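Local structure of diphthine synthase (Aeropyrum pernix, 1WDE) at residues L11-W15 with A26-V30; Y17-M21 with E217-G221; V36-T42 with R61-R67; G92-V96 with Y116-S121; F137-L143 with H168-D174. The protein probably uses S-adenosyl-L-methionine to trimethylate the amino group of a modified histidine in translation elongation factor 2, giving diphthine in the second step of diphthamide biosynthesis. All coordinates share one frame. Residue numbers count along the deposited sequence, not the author numbering.

In the fold
Contacts 1, 3 and 4 all reach the same five-stranded parallel sheet, whereas contact 5 belongs to a separate mixed sheet and contact 2 joins loops that follow one strand of each. Contact 1 is buried and mainly apolar, a helix laid on a strand without a hydrogen bond between them; contacts 3 and 5 are partly buried parallel strand pairs held by backbone hydrogen bonds; contact 2, at the surface, has a single cross-segment hydrogen bond, from the Y17 hydroxyl, beside small apolar contacts. Contact 4, also partly buried, combines carboxylate hydrogen bonds with ring and glycine packing. Contacts 1 and 4 are directly linked, L12 O to I117 N being 2.9 Å, while the centres of contacts 1 and 5 are about 26 Å apart.

Contact 1 (L11-W15 with A26-V30); sequences LLVGW and ALDAV
L11 to G14 run as an extended strand (phi -86 to -115°, psi 103 to 128°), and A26-V30 is one turn of helix, confirmed by the 3.1 Å hydrogen bond from V30 N to A26 O. The two short axes approach to 9.0 Å at 143° between their N-to-C directions, so the helix runs back against the strand at a slant. CA atoms are nearest at L11-A29 (7.6 Å) and V13-A26 (6.3 Å). L11, with chi1 m and chi2 t, directs its CB toward the helix and places CD1 4.0 Å from A29 CB. L12 alternates to the other face of the sheet. V13, chi1 t, returns to the helix side: its CG1 lies 3.7 Å from A26 CB and 4.3 Å from V30 CG2. At G14 the backbone takes over, O standing 3.8 Å from A26 CB. W15 has its CB sideways, but chi1 of -149° and chi2 of -116° swing the indole along the helix, where CZ3 meets V30 CG2 at 3.5 Å, CZ2 meets L27 CD2 at 4.0 Å, and A26 O sits at the ring edge, 3.5 Å from CZ3. No hydrogen bond crosses; this is apolar helix-on-sheet packing of an alpha/beta domain. Strand 9-14 lies between strands 85-90 and 113-117, and helix 47-57 flanks the indole, W15 NE1 donating a hydrogen bond to S52 OG.

Contact 2 (Y17-M21 with E217-G221); sequences YAPGM and EAGAG
This is a small surface contact between two loops, one following strand 9-14 of the parallel sheet and the other following strand 213-217 of the mixed sheet; 208 Å² is buried in all. Neither side is regular over the touching residues. A18 to M21 form a type II beta turn, closed by M21 N to A18 O at 3.1 Å, with P19 at phi/psi -60/142° and G20 at 92/-7°, a positive phi suited to glycine. The CA atoms approach most closely at A18-A220, 6.0 Å. Y17, chi1 p and chi2 -85°, reaches across the gap, and its OH donates a 2.8 Å hydrogen bond to G219 O, which lies near the ring plane. Beside that bond, Y17 CZ is 3.6 Å from A218 CB. A18 CB packs on A220 CB at 3.9 Å, while selenomethionine M21 (m, t, p) holds SE 4.1 Å from G219 O and 4.3 Å from A220 CA. G219 N is hydrogen-bonded to H224 ND1, and V120 touches both Y17 and M21. A220 probably binds S-adenosyl-L-methionine, as does G122, close to Y17; the bridge is consistent with a cofactor cleft between the two sheets, as in tetrapyrrole methylase-like enzymes.

Contact 3 (V36-T42 with R61-R67); sequences VYVESYT and RVVEASR
Strands 36-39 and 62-64 are the flanking strands of a beta-alpha-beta unit whose crossover is helix 47-57. They pair in parallel, with axes 4.4 Å apart at 37°, in the register V36-V62, Y37-V63 and V38-E64 (CA-CA 4.6, 4.6 and 5.0 Å). The backbone ladder runs V36 N to R61 O (3.3 Å), V63 N to V36 O (2.6 Å, weak at 128°), V38 N to V63 O (2.7 Å) and A65 N to V38 O (2.9 Å). V36, V38 and V62, all chi1 t, share one face, on which V38 and V62 touch helix 47-57 and V38 CG2 meets V62 CG1 at 3.6 Å. On the reverse face Y37, chi1 m, sets CD1 4.0 Å from V63 CB and CB 4.1 Å from A65 CB. E39 folds back (p, p): OE1 accepts from T42 OG1 at 2.6 Å and OE2 from T42 N at 3.2 Å, while OE1 is also bound by T90 and H100. E64, chi1 off-well at -96° and chi2 m, turns its carboxylate to a water that bridges S40 N (2.7 Å), E64 OE2 (3.0 Å) and A65 O (2.5 Å). S66 N-caps helix 67-71, its OG also bonded to D69. Y41, chi1 p, presents a ring face to R67 (t, t, m): a CH-pi contact sets R67 CB 3.7 Å from the centroid of the Y41 ring, 14° off its normal.

Contact 4 (G92-V96 with Y116-S121); sequences GDPMV and YIPGVS
Three residues here, D93, V96 and S121, probably bind S-adenosyl-L-methionine, and the contact joins the two loops that carry them. G92 (phi/psi 79/-133°, a glycine conformation) packs closely on the other loop, its CA 3.8 Å from S121 CA and 3.3 Å from V120 O. G119 must likewise be small: a CB there would clash with G92 O. D93 is the hub. With chi1 t and chi2 101°, its OD1 accepts from Y116 OH at 2.5 Å and from G119 N at 3.1 Å (162°), while OD2 accepts from M95 N at 2.7 Å, an Asx turn. The type I turn D93-V96 is closed by V96 N to D93 O, 3.1 Å. Y116, chi1 t, carries its hydroxyl to D93 and offers one ring face to selenomethionine M95 (m, m, t): M95 CG sits 3.7 Å from the centroid in a CH-pi contact, and SE at 5.1 Å makes a Met-aromatic one. P94 CG is 3.7 Å from Y116 CE1, and V96 CG1 is 3.8 Å from S121 OG. S121 N-caps helix 122-130 through Q124 N, G92 makes a backbone hydrogen bond with G16, and I117 pairs with strand 9-14, its side chain packing against E25 and A26 of helix 24-32.

Contact 5 (F137-L143 with H168-D174); sequences FGGTVTL and HTTALLD
Strand 168-173 runs parallel to 137-143, axes 4.4 Å apart at 28°. H168, chi1 m, pairs with F137 (CA-CA 4.6 Å); its ring points its edge at the face of the F137 ring (also m), centroids 5.4 Å apart and planes at 73°, a T-shaped stack. Its ring nitrogens bond to E257 and A251 N. H168 O accepts from G138 N at 2.8 Å. A beta bulge at G138-G139 then shifts the register by one. T169 (m) turns away from the partner strand, its CG2 4.3 Å from V141 CG2. T170 N makes only a weak 3.5 Å bond to G139 O; a water sits at the bulge, 2.9 Å from H168 O, 3.0 Å from G138 O and 2.5 Å from T170 OG1, which R127 also binds. T170 pairs with T140, and its O accepts from V141 N at 3.0 Å. A171 pairs with V141, its CB 3.9 Å from V141 CG2 and 4.2 Å from L143 CG. L172 (m, t) pairs with T142: its N donates to V141 O at 2.8 Å and its O accepts from L143 N at 2.7 Å. L173 (m, t) sets CD2 4.2 Å from L143 CD1. D174 N completes the ladder to L143 O at 3.0 Å, its carboxylate held by R148 and G145. Right-handed crossover, here through helix 153-165, is usual for parallel beta-alpha-beta units; this one ends at L173, which probably binds S-adenosyl-L-methionine.

Contact 1 (L11-W15 with A26-V30)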
# COMPACT_ATOMS: atom_id res chain seq x y z
N LEU A 11 13.81 -0.73 17.69
CA LEU A 11 12.64 -1.57 17.51
C LEU A 11 11.76 -0.95 16.45
O LEU A 11 11.23 0.15 16.65
CB LEU A 11 11.86 -1.68 18.82
CG LEU A 11 12.61 -2.13 20.07
CD1 LEU A 11 11.62 -2.33 21.23
CD2 LEU A 11 13.35 -3.43 19.78
N LEU A 12 11.62 -1.62 15.31
CA LEU A 12 10.74 -1.14 14.23
C LEU A 12 9.46 -1.91 14.44
O LEU A 12 9.36 -3.08 14.09
CB LEU A 12 11.33 -1.46 12.85
CG LEU A 12 12.44 -0.54 12.33
CD1 LEU A 12 12.62 -0.79 10.85
CD2 LEU A 12 12.06 0.91 12.57
N VAL A 13 8.47 -1.23 15.01
CA VAL A 13 7.21 -1.87 15.37
C VAL A 13 5.97 -1.55 14.53
O VAL A 13 5.59 -0.39 14.37
CB VAL A 13 6.89 -1.50 16.84
CG1 VAL A 13 5.76 -2.36 17.38
CG2 VAL A 13 8.15 -1.66 17.70
N GLY A 14 5.33 -2.59 14.00
CA GLY A 14 4.11 -2.40 13.24
C GLY A 14 2.97 -2.38 14.26
O GLY A 14 2.85 -3.29 15.09
N TRP A 15 2.14 -1.36 14.22
CA TRP A 15 1.04 -1.21 15.16
C TRP A 15 -0.33 -1.68 14.65
O TRP A 15 -1.31 -1.68 15.40
CB TRP A 15 0.94 0.26 15.57
CG TRP A 15 0.43 0.49 16.96
CD1 TRP A 15 -0.73 1.12 17.31
CD2 TRP A 15 1.08 0.13 18.18
NE1 TRP A 15 -0.85 1.17 18.68
CE2 TRP A 15 0.25 0.56 19.24
CE3 TRP A 15 2.28 -0.53 18.49
CZ2 TRP A 15 0.58 0.37 20.59
CZ3 TRP A 15 2.61 -0.73 19.83
CH2 TRP A 15 1.76 -0.28 20.86
N ALA A 26 3.91 -6.44 20.22
CA ALA A 26 4.13 -5.05 19.84
C ALA A 26 3.82 -4.15 21.05
O ALA A 26 4.55 -3.20 21.35
CB ALA A 26 3.22 -4.66 18.66
N LEU A 27 2.70 -4.43 21.71
CA LEU A 27 2.28 -3.66 22.89
C LEU A 27 3.43 -3.77 23.91
O LEU A 27 3.94 -2.76 24.40
CB LEU A 27 0.98 -4.25 23.48
CG LEU A 27 -0.34 -4.05 22.72
CD1 LEU A 27 -1.41 -4.96 23.28
CD2 LEU A 27 -0.80 -2.62 22.82
N ASP A 28 3.86 -5.00 24.17
CA ASP A 28 4.96 -5.27 25.10
C ASP A 28 6.24 -4.49 24.72
O ASP A 28 6.79 -3.74 25.53
CB ASP A 28 5.26 -6.77 25.11
CG ASP A 28 6.24 -7.16 26.20
OD1 ASP A 28 6.75 -8.31 26.16
OD2 ASP A 28 6.50 -6.33 27.10
N ALA A 29 6.70 -4.66 23.48
CA ALA A 29 7.90 -3.99 23.00
C ALA A 29 7.92 -2.49 23.25
O ALA A 29 8.91 -1.95 23.72
CB ALA A 29 8.08 -4.25 21.50
N VAL A 30 6.82 -1.82 22.91
CA VAL A 30 6.71 -0.37 23.07
C VAL A 30 6.66 0.04 24.53
O VAL A 30 7.13 1.12 24.90
CB VAL A 30 5.46 0.16 22.29
CG1 VAL A 30 5.04 1.52 22.79
CG2 VAL A 30 5.79 0.25 20.80

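Contact 2 (Y17-M21 with E217-G221)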
# COMPACT_ATOMS: atom_id res chain seq x y z
N TYR A 17 -3.46 -1.29 11.60
CA TYR A 17 -4.01 -0.06 11.05
C TYR A 17 -5.25 0.52 11.73
O TYR A 17 -5.86 1.44 11.21
CB TYR A 17 -4.27 -0.24 9.55
CG TYR A 17 -5.22 -1.37 9.25
CD1 TYR A 17 -4.74 -2.68 9.12
CD2 TYR A 17 -6.59 -1.15 9.12
CE1 TYR A 17 -5.60 -3.74 8.89
CE2 TYR A 17 -7.47 -2.21 8.89
CZ TYR A 17 -6.97 -3.50 8.77
OH TYR A 17 -7.83 -4.55 8.55
N ALA A 18 -5.62 -0.01 12.88
CA ALA A 18 -6.77 0.51 13.60
C ALA A 18 -6.66 0.10 15.05
O ALA A 18 -5.94 -0.83 15.38
CB ALA A 18 -8.08 -0.04 13.01
N PRO A 19 -7.36 0.81 15.95
CA PRO A 19 -7.27 0.40 17.35
C PRO A 19 -7.77 -1.04 17.51
O PRO A 19 -8.70 -1.45 16.83
CB PRO A 19 -8.16 1.44 18.07
CG PRO A 19 -8.99 2.03 16.99
CD PRO A 19 -8.07 2.09 15.81
N GLY A 20 -7.11 -1.80 18.37
CA GLY A 20 -7.51 -3.18 18.59
C GLY A 20 -6.76 -4.15 17.69
O GLY A 20 -6.88 -5.37 17.84
N MSE A 21 -5.99 -3.62 16.76
CA MSE A 21 -5.25 -4.49 15.86
C MSE A 21 -3.77 -4.63 16.22
O MSE A 21 -2.97 -5.04 15.38
CB MSE A 21 -5.42 -4.01 14.42
CG MSE A 21 -6.88 -3.89 14.02
SE MSE A 21 -7.08 -3.63 12.11
CE MSE A 21 -6.59 -5.46 11.64
N GLU A 217 -11.31 -1.24 1.28
CA GLU A 217 -10.93 -0.49 2.46
C GLU A 217 -10.85 -1.52 3.57
O GLU A 217 -11.86 -2.11 3.94
CB GLU A 217 -11.96 0.58 2.84
CG GLU A 217 -11.55 1.32 4.13
CD GLU A 217 -12.42 2.51 4.47
OE1 GLU A 217 -13.67 2.37 4.38
OE2 GLU A 217 -11.86 3.57 4.83
N ALA A 218 -9.65 -1.78 4.07
CA ALA A 218 -9.53 -2.75 5.15
C ALA A 218 -10.12 -2.09 6.40
O ALA A 218 -9.99 -0.87 6.57
CB ALA A 218 -8.06 -3.12 5.38
N GLY A 219 -10.77 -2.86 7.25
CA GLY A 219 -11.34 -2.28 8.46
C GLY A 219 -11.02 -3.07 9.72
O GLY A 219 -10.33 -4.10 9.68
N ALA A 220 -11.52 -2.56 10.84
CA ALA A 220 -11.33 -3.19 12.15
C ALA A 220 -12.46 -4.19 12.39
O ALA A 220 -13.52 -4.11 11.76
CB ALA A 220 -11.34 -2.13 13.26
N GLY A 221 -12.22 -5.13 13.30
CA GLY A 221 -13.20 -6.14 13.63
C GLY A 221 -13.77 -6.88 12.44
O GLY A 221 -14.90 -7.33 12.48

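Contact 3 (V36-T42 with R61-R67)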
# COMPACT_ATOMS: atom_id res chain seq x y z
N VAL A 36 9.97 6.28 22.43
CA VAL A 36 9.03 5.84 21.41
C VAL A 36 8.69 6.92 20.40
O VAL A 36 7.96 7.86 20.70
CB VAL A 36 7.71 5.36 22.04
CG1 VAL A 36 6.77 4.84 20.96
CG2 VAL A 36 7.99 4.28 23.07
N TYR A 37 9.25 6.80 19.20
CA TYR A 37 8.98 7.73 18.12
C TYR A 37 7.79 7.14 17.39
O TYR A 37 7.70 5.92 17.23
CB TYR A 37 10.17 7.83 17.17
CG TYR A 37 11.41 8.43 17.80
CD1 TYR A 37 11.50 9.81 18.02
CD2 TYR A 37 12.48 7.63 18.17
CE1 TYR A 37 12.64 10.37 18.61
CE2 TYR A 37 13.62 8.18 18.75
CZ TYR A 37 13.70 9.54 18.96
OH TYR A 37 14.83 10.08 19.53
N VAL A 38 6.87 7.99 16.96
CA VAL A 38 5.68 7.55 16.27
C VAL A 38 5.53 8.36 14.99
O VAL A 38 5.52 9.59 15.03
CB VAL A 38 4.43 7.74 17.16
CG1 VAL A 38 3.19 7.33 16.41
CG2 VAL A 38 4.56 6.92 18.42
N GLU A 39 5.44 7.67 13.86
CA GLU A 39 5.29 8.36 12.59
C GLU A 39 3.94 7.98 12.00
O GLU A 39 3.60 6.81 11.87
CB GLU A 39 6.46 8.04 11.65
CG GLU A 39 6.59 6.60 11.17
CD GLU A 39 5.76 6.33 9.92
OE1 GLU A 39 5.88 5.22 9.36
OE2 GLU A 39 4.98 7.23 9.51
N SER A 40 3.16 9.00 11.66
CA SER A 40 1.84 8.78 11.10
C SER A 40 1.71 9.37 9.71
O SER A 40 0.60 9.67 9.27
CB SER A 40 0.80 9.39 12.04
OG SER A 40 1.34 10.51 12.71
N TYR A 41 2.83 9.53 9.02
CA TYR A 41 2.83 10.09 7.68
C TYR A 41 2.87 9.06 6.55
O TYR A 41 2.51 9.37 5.41
CB TYR A 41 4.00 11.07 7.52
CG TYR A 41 5.37 10.44 7.58
CD1 TYR A 41 5.91 9.79 6.46
CD2 TYR A 41 6.15 10.51 8.73
CE1 TYR A 41 7.19 9.23 6.50
CE2 TYR A 41 7.43 9.95 8.78
CZ TYR A 41 7.94 9.31 7.66
OH TYR A 41 9.22 8.78 7.70
N THR A 42 3.33 7.84 6.84
CA THR A 42 3.39 6.79 5.82
C THR A 42 2.04 6.13 5.59
O THR A 42 1.89 5.32 4.67
CB THR A 42 4.40 5.65 6.19
OG1 THR A 42 4.07 5.11 7.48
CG2 THR A 42 5.84 6.18 6.20
N ARG A 61 6.91 9.05 26.86
CA ARG A 61 8.00 8.63 25.98
C ARG A 61 7.65 8.79 24.51
O ARG A 61 8.53 8.94 23.66
CB ARG A 61 8.36 7.17 26.30
CG ARG A 61 8.75 6.98 27.74
CD ARG A 61 8.86 5.53 28.13
NE ARG A 61 9.12 5.43 29.56
CZ ARG A 61 9.17 4.28 30.23
NH1 ARG A 61 8.99 3.13 29.60
NH2 ARG A 61 9.41 4.29 31.54
N VAL A 62 6.36 8.77 24.21
CA VAL A 62 5.90 8.92 22.83
C VAL A 62 6.37 10.24 22.24
O VAL A 62 6.35 11.27 22.91
CB VAL A 62 4.36 8.84 22.76
CG1 VAL A 62 3.90 8.91 21.31
CG2 VAL A 62 3.88 7.56 23.41
N VAL A 63 6.80 10.20 20.99
CA VAL A 63 7.29 11.39 20.30
C VAL A 63 6.93 11.37 18.82
O VAL A 63 7.25 10.41 18.11
CB VAL A 63 8.83 11.50 20.42
CG1 VAL A 63 9.32 12.78 19.78
CG2 VAL A 63 9.25 11.42 21.88
N GLU A 64 6.27 12.42 18.35
CA GLU A 64 5.90 12.52 16.94
C GLU A 64 7.18 12.64 16.12
O GLU A 64 8.05 13.45 16.44
CB GLU A 64 5.04 13.77 16.69
CG GLU A 64 3.54 13.52 16.68
CD GLU A 64 3.02 13.02 15.33
OE1 GLU A 64 1.80 12.75 15.23
OE2 GLU A 64 3.82 12.88 14.38
N ALA A 65 7.29 11.83 15.08
CA ALA A 65 8.45 11.87 14.20
C ALA A 65 7.99 12.21 12.79
O ALA A 65 7.04 11.61 12.28
CB ALA A 65 9.16 10.52 14.21
N SER A 66 8.64 13.18 12.15
CA SER A 66 8.26 13.58 10.80
C SER A 66 9.08 12.82 9.76
O SER A 66 10.04 12.12 10.11
CB SER A 66 8.47 15.08 10.59
OG SER A 66 9.80 15.36 10.22
N ARG A 67 8.72 12.97 8.49
CA ARG A 67 9.43 12.28 7.43
C ARG A 67 10.89 12.71 7.34
O ARG A 67 11.79 11.87 7.36
CB ARG A 67 8.72 12.51 6.09
CG ARG A 67 9.49 11.98 4.90
CD ARG A 67 8.61 11.85 3.67
NE ARG A 67 7.62 10.79 3.83
CZ ARG A 67 6.85 10.33 2.84
NH1 ARG A 67 6.96 10.83 1.62
NH2 ARG A 67 5.99 9.35 3.08
O HOH W 1 4.56 11.29 11.93

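Contact 4 (G92-V96 with Y116-S121)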
# COMPACT_ATOMS: atom_id res chain seq x y z
N GLY A 92 0.11 -0.17 10.62
CA GLY A 92 0.36 -1.24 9.67
C GLY A 92 1.64 -2.00 10.01
O GLY A 92 1.86 -2.36 11.16
N ASP A 93 2.48 -2.23 9.02
CA ASP A 93 3.75 -2.95 9.21
C ASP A 93 4.87 -2.07 8.69
O ASP A 93 4.78 -1.56 7.57
CB ASP A 93 3.76 -4.27 8.43
CG ASP A 93 5.02 -5.07 8.65
OD1 ASP A 93 5.00 -6.03 9.44
OD2 ASP A 93 6.05 -4.74 8.03
N PRO A 94 5.95 -1.91 9.46
CA PRO A 94 7.06 -1.06 9.01
C PRO A 94 7.77 -1.45 7.71
O PRO A 94 8.41 -0.62 7.08
CB PRO A 94 8.00 -1.07 10.21
CG PRO A 94 7.78 -2.43 10.81
CD PRO A 94 6.28 -2.59 10.72
N MSE A 95 7.66 -2.71 7.29
CA MSE A 95 8.34 -3.15 6.08
C MSE A 95 7.43 -3.12 4.85
O MSE A 95 7.86 -3.42 3.73
CB MSE A 95 8.89 -4.57 6.29
CG MSE A 95 9.83 -4.68 7.48
SE MSE A 95 11.30 -3.39 7.32
CE MSE A 95 12.51 -4.07 8.69
N VAL A 96 6.18 -2.75 5.05
CA VAL A 96 5.25 -2.72 3.93
C VAL A 96 4.94 -1.32 3.44
O VAL A 96 4.23 -0.57 4.09
CB VAL A 96 3.91 -3.42 4.29
CG1 VAL A 96 2.89 -3.28 3.13
CG2 VAL A 96 4.17 -4.90 4.58
N TYR A 116 12.66 -6.36 14.24
CA TYR A 116 11.52 -6.00 13.41
C TYR A 116 10.30 -6.69 14.03
O TYR A 116 10.21 -7.92 14.03
CB TYR A 116 11.75 -6.47 11.96
CG TYR A 116 10.49 -6.71 11.14
CD1 TYR A 116 9.39 -5.85 11.24
CD2 TYR A 116 10.40 -7.78 10.27
CE1 TYR A 116 8.24 -6.07 10.48
CE2 TYR A 116 9.26 -8.01 9.50
CZ TYR A 116 8.19 -7.16 9.62
OH TYR A 116 7.04 -7.41 8.90
N ILE A 117 9.39 -5.90 14.60
CA ILE A 117 8.19 -6.48 15.20
C ILE A 117 7.07 -6.28 14.17
O ILE A 117 6.66 -5.15 13.91
CB ILE A 117 7.81 -5.76 16.52
CG1 ILE A 117 9.00 -5.79 17.49
CG2 ILE A 117 6.59 -6.48 17.16
CD1 ILE A 117 9.55 -7.19 17.73
N PRO A 118 6.57 -7.37 13.58
CA PRO A 118 5.51 -7.18 12.58
C PRO A 118 4.13 -6.72 13.06
O PRO A 118 3.74 -6.92 14.21
CB PRO A 118 5.45 -8.53 11.86
CG PRO A 118 6.08 -9.51 12.78
CD PRO A 118 7.12 -8.73 13.56
N GLY A 119 3.41 -6.05 12.15
CA GLY A 119 2.07 -5.58 12.44
C GLY A 119 1.18 -5.95 11.26
O GLY A 119 1.69 -6.19 10.16
N VAL A 120 -0.13 -6.01 11.46
CA VAL A 120 -1.02 -6.31 10.32
C VAL A 120 -1.08 -5.06 9.45
O VAL A 120 -1.45 -3.98 9.94
CB VAL A 120 -2.46 -6.66 10.77
CG1 VAL A 120 -3.36 -6.83 9.53
CG2 VAL A 120 -2.47 -7.94 11.59
N SER A 121 -0.72 -5.16 8.17
CA SER A 121 -0.81 -3.97 7.34
C SER A 121 -2.15 -3.92 6.62
O SER A 121 -2.78 -4.96 6.37
CB SER A 121 0.34 -3.89 6.34
OG SER A 121 0.09 -4.66 5.21

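Contact 5 (F137-L143 with H168-D174)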
# COMPACT_ATOMS: atom_id res chain seq x y z
N PHE A 137 -0.93 -12.59 -6.47
CA PHE A 137 -0.64 -11.17 -6.33
C PHE A 137 0.78 -10.93 -6.79
O PHE A 137 1.70 -11.70 -6.46
CB PHE A 137 -0.81 -10.69 -4.89
CG PHE A 137 -2.25 -10.44 -4.52
CD1 PHE A 137 -3.06 -11.48 -4.08
CD2 PHE A 137 -2.82 -9.19 -4.74
CE1 PHE A 137 -4.42 -11.29 -3.88
CE2 PHE A 137 -4.21 -8.98 -4.54
CZ PHE A 137 -5.00 -10.04 -4.12
N GLY A 138 0.95 -9.87 -7.58
CA GLY A 138 2.27 -9.53 -8.07
C GLY A 138 2.80 -8.22 -7.51
O GLY A 138 2.62 -7.91 -6.32
N GLY A 139 3.48 -7.45 -8.36
CA GLY A 139 4.05 -6.17 -7.96
C GLY A 139 3.02 -5.16 -7.46
O GLY A 139 1.82 -5.25 -7.77
N THR A 140 3.48 -4.22 -6.63
CA THR A 140 2.62 -3.19 -6.08
C THR A 140 3.10 -1.83 -6.58
O THR A 140 4.31 -1.59 -6.62
CB THR A 140 2.66 -3.19 -4.52
OG1 THR A 140 2.13 -4.43 -4.03
CG2 THR A 140 1.82 -2.03 -3.94
N VAL A 141 2.18 -0.95 -6.95
CA VAL A 141 2.56 0.39 -7.43
C VAL A 141 1.81 1.42 -6.59
O VAL A 141 0.88 1.07 -5.86
CB VAL A 141 2.17 0.59 -8.90
CG1 VAL A 141 2.82 -0.49 -9.78
CG2 VAL A 141 0.65 0.53 -9.04
N THR A 142 2.23 2.68 -6.65
CA THR A 142 1.53 3.73 -5.91
C THR A 142 1.04 4.74 -6.95
O THR A 142 1.82 5.17 -7.78
CB THR A 142 2.45 4.43 -4.90
OG1 THR A 142 2.96 3.47 -3.98
CG2 THR A 142 1.64 5.50 -4.08
N LEU A 143 -0.24 5.10 -6.92
CA LEU A 143 -0.75 6.07 -7.89
C LEU A 143 -0.51 7.45 -7.28
O LEU A 143 -1.09 7.80 -6.25
CB LEU A 143 -2.24 5.82 -8.15
CG LEU A 143 -2.58 4.38 -8.57
CD1 LEU A 143 -4.07 4.27 -8.89
CD2 LEU A 143 -1.72 3.97 -9.78
N HIS A 168 -1.97 -10.30 -10.24
CA HIS A 168 -2.88 -9.22 -9.83
C HIS A 168 -2.04 -8.06 -9.31
O HIS A 168 -1.08 -8.25 -8.55
CB HIS A 168 -3.81 -9.67 -8.70
CG HIS A 168 -4.56 -10.93 -8.96
ND1 HIS A 168 -5.20 -11.19 -10.16
CD2 HIS A 168 -4.88 -11.96 -8.13
CE1 HIS A 168 -5.90 -12.31 -10.05
NE2 HIS A 168 -5.72 -12.79 -8.83
N THR A 169 -2.41 -6.85 -9.70
CA THR A 169 -1.69 -5.66 -9.27
C THR A 169 -2.34 -5.05 -8.02
O THR A 169 -3.57 -4.97 -7.90
CB THR A 169 -1.69 -4.57 -10.36
OG1 THR A 169 -1.03 -5.05 -11.54
CG2 THR A 169 -0.97 -3.32 -9.87
N THR A 170 -1.51 -4.63 -7.08
CA THR A 170 -2.05 -3.95 -5.92
C THR A 170 -1.66 -2.51 -6.21
O THR A 170 -0.50 -2.23 -6.51
CB THR A 170 -1.40 -4.41 -4.61
OG1 THR A 170 -1.71 -5.80 -4.38
CG2 THR A 170 -1.98 -3.57 -3.44
N ALA A 171 -2.63 -1.60 -6.21
CA ALA A 171 -2.30 -0.21 -6.49
C ALA A 171 -2.68 0.64 -5.29
O ALA A 171 -3.85 0.75 -4.90
CB ALA A 171 -3.02 0.26 -7.75
N LEU A 172 -1.66 1.24 -4.69
CA LEU A 172 -1.87 2.08 -3.52
C LEU A 172 -2.14 3.51 -3.99
O LEU A 172 -1.74 3.92 -5.08
CB LEU A 172 -0.63 2.05 -2.62
CG LEU A 172 -0.10 0.67 -2.17
CD1 LEU A 172 1.06 0.89 -1.19
CD2 LEU A 172 -1.20 -0.16 -1.52
N LEU A 173 -2.82 4.27 -3.14
CA LEU A 173 -3.14 5.66 -3.44
C LEU A 173 -2.25 6.60 -2.61
O LEU A 173 -2.07 6.40 -1.40
CB LEU A 173 -4.62 5.93 -3.12
CG LEU A 173 -5.67 5.16 -3.93
CD1 LEU A 173 -7.01 5.23 -3.26
CD2 LEU A 173 -5.73 5.72 -5.33
N ASP A 174 -1.69 7.59 -3.27
CA ASP A 174 -0.84 8.61 -2.66
C ASP A 174 -1.56 9.30 -1.49
O ASP A 174 -2.79 9.20 -1.33
CB ASP A 174 -0.48 9.62 -3.74
CG ASP A 174 0.82 10.34 -3.48
OD1 ASP A 174 1.19 11.17 -4.34
OD2 ASP A 174 1.48 10.08 -2.44
O HOH W 2 -0.23 -7.12 -5.97